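Local coordinates for sugar ABC transporter, sugar-binding protein (Streptococcus pneumoniae, PDB 2HEU), which probably binds raffinose-type sugars outside the cell membrane and hands them to an ABC importer, and is seen here in its sugar-free form, at residues W366-F372 and F395-M399; T165-I169 and G228-K232; P146-F152 and P279-K283; Y109-Y113 and F354-V360. All coordinates share one frame; numbering follows the deposited sequence. Where two conformers were deposited one is given.

Interaction 1: residues W366-F372 and F395-M399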
# COMPACT_ATOMS: atom_id res chain seq x y z
N TRP A 366 -2.23 12.41 -7.71
CA TRP A 366 -3.54 12.58 -8.28
C TRP A 366 -4.48 13.29 -7.34
O TRP A 366 -4.24 13.29 -6.11
CB TRP A 366 -4.20 11.25 -8.61
CG TRP A 366 -3.45 10.30 -9.56
CD1 TRP A 366 -2.32 10.56 -10.23
CD2 TRP A 366 -3.82 8.94 -9.83
NE1 TRP A 366 -1.95 9.45 -10.95
CE2 TRP A 366 -2.83 8.44 -10.71
CE3 TRP A 366 -4.88 8.11 -9.40
CZ2 TRP A 366 -2.91 7.14 -11.19
CZ3 TRP A 366 -4.93 6.81 -9.86
CH2 TRP A 366 -3.92 6.35 -10.75
N THR A 367 -5.50 13.93 -7.83
CA THR A 367 -6.47 14.61 -6.97
C THR A 367 -7.56 13.71 -6.39
O THR A 367 -8.22 14.13 -5.46
CB THR A 367 -7.04 15.84 -7.71
OG1 THR A 367 -7.67 15.40 -8.85
CG2 THR A 367 -5.95 16.84 -8.05
N SER A 368 -7.74 12.53 -6.95
CA SER A 368 -8.65 11.52 -6.45
C SER A 368 -8.24 10.21 -7.08
O SER A 368 -7.26 10.18 -7.85
CB SER A 368 -10.08 11.89 -6.84
OG SER A 368 -10.33 11.67 -8.23
N GLU A 369 -8.97 9.13 -6.76
CA GLU A 369 -8.61 7.82 -7.34
C GLU A 369 -9.78 6.96 -7.70
O GLU A 369 -9.62 6.02 -8.50
CB GLU A 369 -7.63 7.04 -6.45
CG GLU A 369 -8.21 6.69 -5.08
CD GLU A 369 -7.23 5.90 -4.27
OE1 GLU A 369 -6.79 6.38 -3.23
OE2 GLU A 369 -6.84 4.78 -4.67
N ALA A 370 -10.97 7.19 -7.15
CA ALA A 370 -12.05 6.25 -7.35
C ALA A 370 -12.37 6.04 -8.83
O ALA A 370 -12.66 4.92 -9.23
CB ALA A 370 -13.37 6.74 -6.63
N ASP A 371 -12.34 7.09 -9.64
CA ASP A 371 -12.67 6.93 -11.03
C ASP A 371 -11.67 6.09 -11.80
O ASP A 371 -12.00 5.48 -12.83
CB ASP A 371 -12.92 8.25 -11.72
CG ASP A 371 -14.18 8.97 -11.30
OD1 ASP A 371 -14.94 8.44 -10.47
OD2 ASP A 371 -14.40 10.10 -11.78
N PHE A 372 -10.43 6.03 -11.31
CA PHE A 372 -9.41 5.16 -11.88
C PHE A 372 -9.76 3.72 -11.54
O PHE A 372 -9.66 2.79 -12.40
CB PHE A 372 -8.00 5.50 -11.36
CG PHE A 372 -6.94 4.70 -11.99
CD1 PHE A 372 -6.39 5.03 -13.24
CD2 PHE A 372 -6.41 3.57 -11.35
CE1 PHE A 372 -5.38 4.27 -13.81
CE2 PHE A 372 -5.42 2.80 -11.93
CZ PHE A 372 -4.88 3.17 -13.15
N PHE A 395 -10.70 11.33 -16.61
CA PHE A 395 -10.22 11.35 -15.21
C PHE A 395 -9.02 12.25 -15.03
O PHE A 395 -8.95 12.99 -14.06
CB PHE A 395 -9.88 9.89 -14.83
CG PHE A 395 -9.25 9.74 -13.48
CD1 PHE A 395 -9.91 10.16 -12.34
CD2 PHE A 395 -7.99 9.18 -13.35
CE1 PHE A 395 -9.32 9.98 -11.08
CE2 PHE A 395 -7.42 9.03 -12.11
CZ PHE A 395 -8.06 9.40 -10.99
N PHE A 396 -8.04 12.19 -15.96
CA PHE A 396 -6.82 12.96 -15.78
C PHE A 396 -6.94 14.36 -16.28
O PHE A 396 -6.22 15.27 -15.76
CB PHE A 396 -5.61 12.24 -16.40
CG PHE A 396 -5.19 11.02 -15.61
CD1 PHE A 396 -4.64 11.18 -14.33
CD2 PHE A 396 -5.35 9.74 -16.10
CE1 PHE A 396 -4.29 10.10 -13.57
CE2 PHE A 396 -4.99 8.63 -15.35
CZ PHE A 396 -4.47 8.84 -14.07
N ASN A 397 -7.79 14.66 -17.26
CA ASN A 397 -7.87 16.03 -17.79
C ASN A 397 -8.07 17.06 -16.70
O ASN A 397 -7.40 18.12 -16.78
CB ASN A 397 -8.97 16.14 -18.86
CG ASN A 397 -8.54 15.56 -20.20
OD1 ASN A 397 -7.35 15.35 -20.50
ND2 ASN A 397 -9.53 15.40 -21.04
N PRO A 398 -8.96 16.91 -15.74
CA PRO A 398 -9.16 17.99 -14.74
C PRO A 398 -7.90 18.26 -13.94
O PRO A 398 -7.73 19.36 -13.39
CB PRO A 398 -10.32 17.51 -13.90
CG PRO A 398 -11.05 16.57 -14.81
CD PRO A 398 -9.96 15.84 -15.58
N MET A 399 -7.03 17.27 -13.78
CA MET A 399 -5.81 17.41 -12.99
C MET A 399 -4.81 18.25 -13.74
O MET A 399 -3.83 18.74 -13.11
CB MET A 399 -5.22 16.10 -12.64
CG MET A 399 -6.24 15.11 -12.00
SD MET A 399 -5.40 13.68 -11.37
CE MET A 399 -6.81 12.53 -11.21

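Interaction 2: residues T165-I169 and G228-K232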
# COMPACT_ATOMS: atom_id res chain seq x y z
N THR A 165 -10.12 -22.49 -12.10
CA THR A 165 -10.39 -21.06 -12.26
C THR A 165 -9.18 -20.27 -11.86
O THR A 165 -8.79 -20.28 -10.70
CB THR A 165 -11.59 -20.63 -11.44
OG1 THR A 165 -12.73 -21.40 -11.78
CG2 THR A 165 -11.88 -19.14 -11.67
N PRO A 166 -8.59 -19.51 -12.80
CA PRO A 166 -7.37 -18.75 -12.47
C PRO A 166 -7.59 -17.72 -11.35
O PRO A 166 -6.81 -17.70 -10.42
CB PRO A 166 -7.00 -18.08 -13.81
CG PRO A 166 -7.53 -19.00 -14.85
CD PRO A 166 -8.80 -19.56 -14.26
N PHE A 167 -8.62 -16.86 -11.51
CA PHE A 167 -8.75 -15.74 -10.64
C PHE A 167 -10.07 -15.64 -9.94
O PHE A 167 -11.12 -15.89 -10.51
CB PHE A 167 -8.66 -14.37 -11.43
CG PHE A 167 -7.32 -14.17 -12.14
CD1 PHE A 167 -6.14 -13.97 -11.45
CD2 PHE A 167 -7.32 -14.12 -13.53
CE1 PHE A 167 -4.96 -13.71 -12.12
CE2 PHE A 167 -6.09 -13.86 -14.20
CZ PHE A 167 -4.96 -13.66 -13.51
N GLY A 168 -10.02 -15.13 -8.70
CA GLY A 168 -11.17 -14.48 -8.07
C GLY A 168 -11.07 -12.98 -8.26
O GLY A 168 -10.13 -12.36 -7.81
N ILE A 169 -12.03 -12.40 -8.95
CA ILE A 169 -12.10 -10.97 -9.21
C ILE A 169 -13.41 -10.45 -8.59
O ILE A 169 -14.49 -11.00 -8.80
CB ILE A 169 -12.05 -10.61 -10.71
CG1 ILE A 169 -10.75 -11.14 -11.33
CG2 ILE A 169 -12.20 -9.15 -10.94
CD1 ILE A 169 -9.46 -10.53 -10.82
N GLY A 228 -12.81 -17.73 -19.45
CA GLY A 228 -12.81 -18.67 -18.37
C GLY A 228 -11.85 -18.32 -17.22
O GLY A 228 -11.65 -19.11 -16.32
N SER A 229 -11.28 -17.11 -17.25
CA SER A 229 -10.29 -16.73 -16.26
C SER A 229 -10.84 -16.38 -14.88
O SER A 229 -10.04 -16.36 -13.93
CB SER A 229 -9.46 -15.61 -16.76
OG SER A 229 -10.20 -14.44 -17.03
N LYS A 230 -12.14 -16.09 -14.76
CA LYS A 230 -12.72 -15.60 -13.53
C LYS A 230 -13.82 -16.51 -13.03
O LYS A 230 -14.34 -17.36 -13.76
CB LYS A 230 -13.25 -14.18 -13.71
CG LYS A 230 -12.14 -13.20 -14.10
CD LYS A 230 -12.63 -11.84 -14.46
CE LYS A 230 -13.48 -11.78 -15.75
NZ LYS A 230 -12.74 -12.41 -16.90
N GLN A 231 -14.14 -16.38 -11.77
CA GLN A 231 -15.14 -17.24 -11.15
C GLN A 231 -16.55 -16.90 -11.60
O GLN A 231 -16.88 -15.81 -12.05
CB GLN A 231 -15.02 -17.19 -9.61
CG GLN A 231 -15.67 -16.02 -8.90
CD GLN A 231 -14.93 -14.68 -8.95
OE1 GLN A 231 -13.98 -14.46 -9.73
NE2 GLN A 231 -15.36 -13.73 -8.10
N LYS A 232 -17.44 -17.88 -11.44
CA LYS A 232 -18.81 -17.68 -11.72
C LYS A 232 -19.38 -16.56 -10.88
O LYS A 232 -19.10 -16.43 -9.71
CB LYS A 232 -19.60 -19.00 -11.37
CG LYS A 232 -21.02 -19.02 -11.34
CD LYS A 232 -21.60 -20.44 -11.14
CE LYS A 232 -21.72 -20.93 -9.77
NZ LYS A 232 -22.53 -22.21 -9.81
O HOH W 1 -14.79 -20.09 -13.60

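Interaction 3: residues P146-F152 and P279-K283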
# COMPACT_ATOMS: atom_id res chain seq x y z
N PRO A 146 4.77 -16.76 -12.91
CA PRO A 146 5.19 -16.17 -14.23
C PRO A 146 6.15 -15.04 -14.03
O PRO A 146 6.03 -14.27 -13.11
CB PRO A 146 3.87 -15.70 -14.79
CG PRO A 146 3.11 -15.26 -13.57
CD PRO A 146 3.46 -16.22 -12.45
N GLU A 147 7.09 -14.90 -14.95
CA GLU A 147 8.16 -13.81 -14.87
C GLU A 147 8.18 -12.90 -15.96
O GLU A 147 9.00 -12.03 -16.01
CB GLU A 147 9.57 -14.11 -14.87
CG GLU A 147 9.63 -15.26 -15.19
CD GLU A 147 10.14 -15.93 -14.05
OE1 GLU A 147 11.35 -16.38 -14.19
OE2 GLU A 147 9.82 -15.45 -12.95
N THR A 148 7.18 -12.95 -16.84
CA THR A 148 6.95 -11.98 -17.88
C THR A 148 5.40 -11.87 -18.13
O THR A 148 4.66 -12.76 -17.80
CB THR A 148 7.57 -12.36 -19.23
OG1 THR A 148 6.96 -13.52 -19.71
CG2 THR A 148 9.09 -12.58 -19.14
N TRP A 149 5.00 -10.79 -18.77
CA TRP A 149 3.63 -10.64 -19.21
C TRP A 149 3.22 -11.88 -19.99
O TRP A 149 2.10 -12.42 -19.79
CB TRP A 149 3.41 -9.45 -20.07
CG TRP A 149 3.67 -8.09 -19.47
CD1 TRP A 149 3.65 -7.71 -18.14
CD2 TRP A 149 3.99 -6.91 -20.20
NE1 TRP A 149 3.89 -6.38 -18.02
CE2 TRP A 149 4.07 -5.85 -19.28
CE3 TRP A 149 4.12 -6.60 -21.57
CZ2 TRP A 149 4.36 -4.55 -19.66
CZ3 TRP A 149 4.40 -5.28 -21.97
CH2 TRP A 149 4.49 -4.30 -21.02
N ASP A 150 4.06 -12.32 -20.93
CA ASP A 150 3.64 -13.43 -21.79
C ASP A 150 3.52 -14.70 -20.96
O ASP A 150 2.61 -15.51 -21.24
CB ASP A 150 4.69 -13.58 -22.91
CG ASP A 150 4.56 -12.57 -24.01
OD1 ASP A 150 3.75 -11.67 -23.96
OD2 ASP A 150 5.40 -12.72 -24.94
N GLU A 151 4.39 -14.93 -20.01
CA GLU A 151 4.24 -16.12 -19.16
C GLU A 151 2.99 -16.01 -18.33
O GLU A 151 2.34 -17.03 -18.04
CB GLU A 151 5.39 -16.33 -18.24
CG GLU A 151 6.68 -16.80 -18.91
CD GLU A 151 7.74 -17.20 -17.97
OE1 GLU A 151 7.68 -17.00 -16.80
OE2 GLU A 151 8.77 -17.82 -18.40
N PHE A 152 2.57 -14.83 -17.92
CA PHE A 152 1.33 -14.69 -17.10
C PHE A 152 0.09 -15.04 -17.94
O PHE A 152 -0.77 -15.76 -17.49
CB PHE A 152 1.33 -13.27 -16.55
CG PHE A 152 0.35 -13.04 -15.37
CD1 PHE A 152 -0.39 -14.01 -14.75
CD2 PHE A 152 0.25 -11.72 -14.94
CE1 PHE A 152 -1.20 -13.68 -13.66
CE2 PHE A 152 -0.56 -11.41 -13.86
CZ PHE A 152 -1.29 -12.40 -13.23
N PRO A 279 4.54 -9.32 -13.23
CA PRO A 279 5.74 -9.26 -14.08
C PRO A 279 5.73 -8.07 -14.94
O PRO A 279 4.70 -7.48 -15.28
CB PRO A 279 5.79 -10.60 -14.79
CG PRO A 279 4.33 -10.87 -14.93
CD PRO A 279 3.74 -10.52 -13.62
N GLY A 280 6.94 -7.77 -15.40
CA GLY A 280 7.14 -6.90 -16.47
C GLY A 280 7.23 -7.57 -17.81
O GLY A 280 6.98 -8.77 -17.93
N LYS A 281 7.56 -6.85 -18.90
CA LYS A 281 7.64 -7.49 -20.21
C LYS A 281 8.80 -8.48 -20.25
O LYS A 281 8.70 -9.59 -20.85
CB LYS A 281 7.80 -6.47 -21.31
CG LYS A 281 7.85 -7.00 -22.73
CD LYS A 281 7.88 -5.82 -23.68
CE LYS A 281 7.94 -6.13 -25.15
NZ LYS A 281 8.01 -4.80 -25.97
N GLU A 282 9.90 -8.05 -19.66
CA GLU A 282 11.15 -8.72 -19.65
C GLU A 282 11.30 -9.26 -18.19
O GLU A 282 10.88 -8.74 -17.22
CB GLU A 282 12.32 -7.80 -20.08
CG GLU A 282 12.19 -7.09 -21.37
CD GLU A 282 12.10 -8.01 -22.55
OE1 GLU A 282 12.46 -9.21 -22.52
OE2 GLU A 282 11.63 -7.56 -23.64
N LYS A 283 12.11 -10.32 -18.08
CA LYS A 283 12.51 -10.81 -16.76
C LYS A 283 13.34 -9.88 -16.00
O LYS A 283 14.11 -9.12 -16.55
CB LYS A 283 13.25 -12.05 -16.93
CG LYS A 283 12.37 -13.06 -17.65
CD LYS A 283 13.13 -14.24 -17.93
CE LYS A 283 11.92 -15.29 -18.63
NZ LYS A 283 12.58 -16.55 -18.91
O HOH W 2 9.39 -9.33 -14.96
O HOH W 3 11.09 -17.88 -16.91
O HOH W 4 6.21 -10.50 -21.91
O HOH W 5 10.26 -17.36 -20.40

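Interaction 4: residues Y109-Y113 and F354-V360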
# COMPACT_ATOMS: atom_id res chain seq x y z
N TYR A 109 14.05 5.58 1.33
CA TYR A 109 12.64 5.37 1.37
C TYR A 109 11.84 6.54 1.95
O TYR A 109 10.84 6.94 1.39
CB TYR A 109 12.29 4.06 2.08
CG TYR A 109 10.83 3.69 1.84
CD1 TYR A 109 10.44 3.32 0.55
CD2 TYR A 109 9.81 3.83 2.76
CE1 TYR A 109 9.17 3.09 0.20
CE2 TYR A 109 8.45 3.54 2.46
CZ TYR A 109 8.17 3.17 1.16
OH TYR A 109 6.83 3.01 0.84
N ALA A 110 12.26 7.08 3.09
CA ALA A 110 11.58 8.23 3.67
C ALA A 110 11.52 9.37 2.67
O ALA A 110 10.58 10.14 2.65
CB ALA A 110 12.18 8.64 4.97
N GLU A 111 12.59 9.53 1.88
CA GLU A 111 12.77 10.59 0.94
C GLU A 111 11.72 10.55 -0.19
O GLU A 111 11.46 11.59 -0.84
CB GLU A 111 14.16 10.54 0.34
CG GLU A 111 15.30 10.78 1.29
CD GLU A 111 15.83 9.63 2.09
OE1 GLU A 111 15.23 8.54 2.15
OE2 GLU A 111 16.97 9.79 2.64
N LYS A 112 11.09 9.41 -0.42
CA LYS A 112 10.04 9.30 -1.41
C LYS A 112 8.82 10.07 -1.10
O LYS A 112 7.92 10.20 -1.95
CB LYS A 112 9.72 7.86 -1.69
CG LYS A 112 10.92 7.19 -2.31
CD LYS A 112 10.67 5.84 -2.79
CE LYS A 112 12.01 5.24 -3.34
NZ LYS A 112 11.89 3.93 -3.82
N TYR A 113 8.72 10.57 0.16
CA TYR A 113 7.61 11.38 0.62
C TYR A 113 8.08 12.76 1.02
O TYR A 113 7.31 13.51 1.63
CB TYR A 113 6.86 10.68 1.75
CG TYR A 113 6.50 9.29 1.44
CD1 TYR A 113 5.35 8.96 0.77
CD2 TYR A 113 7.30 8.25 1.84
CE1 TYR A 113 5.00 7.59 0.58
CE2 TYR A 113 6.99 6.90 1.65
CZ TYR A 113 5.81 6.59 1.01
OH TYR A 113 5.34 5.32 0.83
N PHE A 354 10.84 -1.65 -0.43
CA PHE A 354 11.65 -0.50 -0.06
C PHE A 354 12.79 -0.27 -1.02
O PHE A 354 13.70 0.53 -0.70
CB PHE A 354 12.11 -0.53 1.43
CG PHE A 354 10.94 -0.78 2.33
CD1 PHE A 354 9.91 0.12 2.51
CD2 PHE A 354 10.85 -1.97 2.98
CE1 PHE A 354 8.81 -0.19 3.29
CE2 PHE A 354 9.79 -2.31 3.74
CZ PHE A 354 8.75 -1.39 3.92
N THR A 355 12.77 -0.90 -2.18
CA THR A 355 13.77 -0.70 -3.22
C THR A 355 13.15 0.06 -4.38
O THR A 355 11.95 0.40 -4.32
CB THR A 355 14.31 -2.03 -3.70
OG1 THR A 355 13.32 -2.65 -4.61
CG2 THR A 355 14.74 -2.99 -2.64
N ASP A 356 13.85 0.12 -5.54
CA ASP A 356 13.38 0.82 -6.74
C ASP A 356 12.18 0.10 -7.29
O ASP A 356 11.35 0.68 -7.99
CB ASP A 356 14.46 1.22 -7.77
CG ASP A 356 15.34 0.13 -8.19
OD1 ASP A 356 15.04 -1.03 -7.91
OD2 ASP A 356 16.37 0.49 -8.87
N ARG A 357 12.01 -1.14 -6.90
CA ARG A 357 10.95 -1.94 -7.46
C ARG A 357 9.68 -1.92 -6.65
O ARG A 357 8.73 -2.58 -7.02
CB ARG A 357 11.42 -3.37 -7.70
CG ARG A 357 12.52 -3.40 -8.78
CD ARG A 357 13.24 -4.74 -8.88
NE ARG A 357 12.39 -5.81 -9.40
CZ ARG A 357 12.84 -7.00 -9.66
NH1 ARG A 357 14.09 -7.36 -9.38
NH2 ARG A 357 12.09 -7.93 -10.14
N HIS A 358 9.62 -1.10 -5.60
CA HIS A 358 8.46 -0.93 -4.72
C HIS A 358 7.98 0.50 -4.84
O HIS A 358 8.32 1.37 -4.03
CB HIS A 358 8.81 -1.29 -3.30
CG HIS A 358 7.68 -1.24 -2.29
ND1 HIS A 358 8.02 -1.26 -0.97
CD2 HIS A 358 6.33 -1.18 -2.39
CE1 HIS A 358 6.84 -1.27 -0.32
NE2 HIS A 358 5.83 -1.17 -1.14
N LEU A 359 7.12 0.73 -5.81
CA LEU A 359 6.69 2.06 -6.17
C LEU A 359 5.79 2.63 -5.12
O LEU A 359 5.07 1.91 -4.49
CB LEU A 359 5.92 1.90 -7.45
CG LEU A 359 6.74 1.91 -8.72
CD1 LEU A 359 7.83 0.88 -8.76
CD2 LEU A 359 5.85 1.77 -9.91
N VAL A 360 5.76 3.97 -4.97
CA VAL A 360 4.70 4.62 -4.18
C VAL A 360 3.46 4.66 -5.09
O VAL A 360 3.52 4.96 -6.30
CB VAL A 360 5.09 6.00 -3.73
CG1 VAL A 360 3.97 6.65 -2.96
CG2 VAL A 360 6.36 5.95 -2.85
O HOH W 6 6.37 2.24 -1.67
O HOH W 7 10.68 1.82 -2.44
O HOH W 8 13.88 3.26 -1.05

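Interaction 1: residues W366-F372 and F395-M399
Two neighbouring phenylalanines, Phe395 and Phe396, present their ring edges to one face of the Trp366 indole, and this aromatic cluster is the tightly packed part of the contact. Phe396 is directed at the five-membered ring in an edge-to-face pair with planes at 79°, its CE1 lying 3.6 Å from Trp366 NE1. Phe395 approaches the six-membered ring in an offset edge-to-face pair, planes at 84°, with its CZ 3.8 Å from Trp366 CE3. Because Phe395 holds CG anti to the backbone N (chi1 174°), its ring reaches between the indole and the start of helix 370-382. One face of that ring is met by the backbone N of Phe372, the other by the Met399 methyl CE, while Phe372 CB lies 3.7 Å from Phe395 CE2. Ser368 O sits near the ring plane, 3.3 Å from Phe395 CZ; this carbonyl is buried without a polar partner.

The solvent side, formed by exposed Thr367 and partly exposed Met399, is held by weaker interactions. The extended Met399 chain runs antiparallel to the Thr367 side chain, placing Met399 CG 3.5 Å from Thr367 OG1. Met399 SD receives a weak hydrogen bond from Thr367 N (3.6 Å) and makes an oblique Met-aromatic contact with Trp366. Asp371, also exposed, adds its CB against Phe395 CD1 at 3.6 Å.

The contact thus joins the loop and first turn of helix 370-382 to residues 395-399, at and beyond the last turn of helix 385-396. Helix 178-189 touches Trp366 and Phe372 through Gln182, Asn178 and Asn181, and Asn196 of helix 192-199 accepts the indole N-H.

Interaction 2: residues T165-I169 and G228-K232
Phe167 N donates to Ser229 O at 2.9 Å with an N-H...O angle of 146°, while the return bond from Gln231 N to Phe167 O is weak, so the two backbones are joined directly by one good bond and one weak one. A CA-H...O contact from Lys230 CA to Phe167 O, 3.4 Å, supplements them.

Among the side chains, Gln231 makes two hydrogen bonds, both to backbone atoms of Ile169: OE1 accepts from Ile169 N at 2.9 Å, nearly straight, and NE2 donates to Ile169 O, also at 2.9 Å. The second bond comes from well above the carbonyl plane, 44° out of it. A chi1 of 81° and a bend at chi2 fold the Gln231 chain back to make this two-bond grip, which should fix the amide's rotation. The side-chain amide thereby pairs with Ile169 N and O as a peptide group would, joining two loops of the solute-binding protein fold. Alongside, the Ile169 CG1 branch packs on the aliphatic part of Lys230, 3.7 Å from its CD; the ammonium end leads away to Leu224 O and a cation-pi contact with Trp234. Pro166 lays its CD against Ser229 O at 3.4 Å. Thr165 divides its branches: CG2 rests on Lys230 C at 3.5 Å, whereas OG1 reaches Lys230 O through a water.

The segment 165-169 follows helix 149-161, whose Val156, Ile159 and Val160 pack on Pro166, and its backbone is hydrogen-bonded to Leu252, just before strand 253-257, and to Met253, its first residue. Helix 370-382 also touches the contact, Met377 meeting Ile169 and Val380 meeting Lys230.

Interaction 3: residues P146-F152 and P279-K283
Trp149 turns one face of its indole to the backbone of Gly280 and Lys281, and can be followed outward from CB. The first ring atom after CB, Trp149 CG, lies 3.7 Å from Gly280 O. At the ring edge, Trp149 CD1 meets Pro279 O at 3.1 Å, and the neighbouring N-H is hydrogen-bonded to Thr187. Across the ring fusion, CD2 faces Lys281 CA, and Trp149 CE2 is 3.7 Å from Lys281 N. Farthest out, CE3 and CZ3 approach Lys281 CB, which stands 3.7 Å from the centroid of the six-membered ring and 16° off its normal, a CH-pi contact.

One backbone bond links the segments: Trp149 N donates to Gly280 O at 3.0 Å, with the donor tilted 33° from the carbonyl plane. Pro279 packs against Thr148 and Phe152, its CB 3.4 Å from Thr148 N and its CD against the Phe152 ring. On the outer side, Glu151 OE2 and Lys283 NZ stay 4.0 Å apart, beyond a salt bridge; a water bridges them and also donates to Glu147 OE1.

Thr148 is the N-cap of helix 149-161. Its chi1 of 64° directs OG1 to accept from Glu151 N at 2.9 Å, while Glu151 OE1 accepts from Glu147 N. Such side-chain capping of the first turn is a classic helix N-terminal motif, here reinforced by a loop carbonyl taking the N-H of Trp149.

Interaction 4: residues Y109-Y113 and F354-V360
Tyr109 offers one ring face to the edge of Phe354, whose CD1 stands 3.5 Å above the middle of the phenol ring. The centroids are 4.8 Å apart and the planes meet at 83°, which defines a T-shaped pair. CG of Tyr109 lies anti to the backbone N (chi1 -167°), turning the ring toward the 354-360 segment. Tyr109 OH accepts from Tyr113 OH at 2.7 Å, and a water lies 2.7 Å from Tyr109 OH. Tyr113 OH, the donor to Tyr109 OH, also accepts from Gly292 N, and Tyr113 CE1 packs 3.8 Å from Val360 CG1.

Lys112 reaches across with an extended chain to a water 2.8 Å from its NZ; that water donates to both Thr355 O and His358 O, so the ammonium group is joined to two carbonyl oxygens through one water. The His358 imidazole is fixed at both nitrogens: ND1 accepts in its ring plane from Phe354 N, and NE2 is hydrogen-bonded to Asn127 O.

Strand 358-360 pairs in parallel with strand 288-290 through Leu359, while Pro123 of strand 122-123 packs against Tyr109 and Tyr113.

In the fold
Interactions 2 and 3 are directly joined: Phe167 CZ touches Phe152 CE1 at 3.8 Å, although their centres are 20 Å apart, and helix 149-161 runs between them in the chain. Interaction 1 lies about 28 Å from interaction 3 and 29 Å from interaction 2, centre to centre, but helix 370-382, which begins in it, also packs on interaction 2. Interaction 4 is the most central, its centre 11 Å from that of the chain; its nearest atoms approach interaction 3 to about 6 Å and interaction 1 to about 8 Å. The Tyr109 side chain is about 10 Å from the sodium ion, whose site includes Lys103 and Glu335.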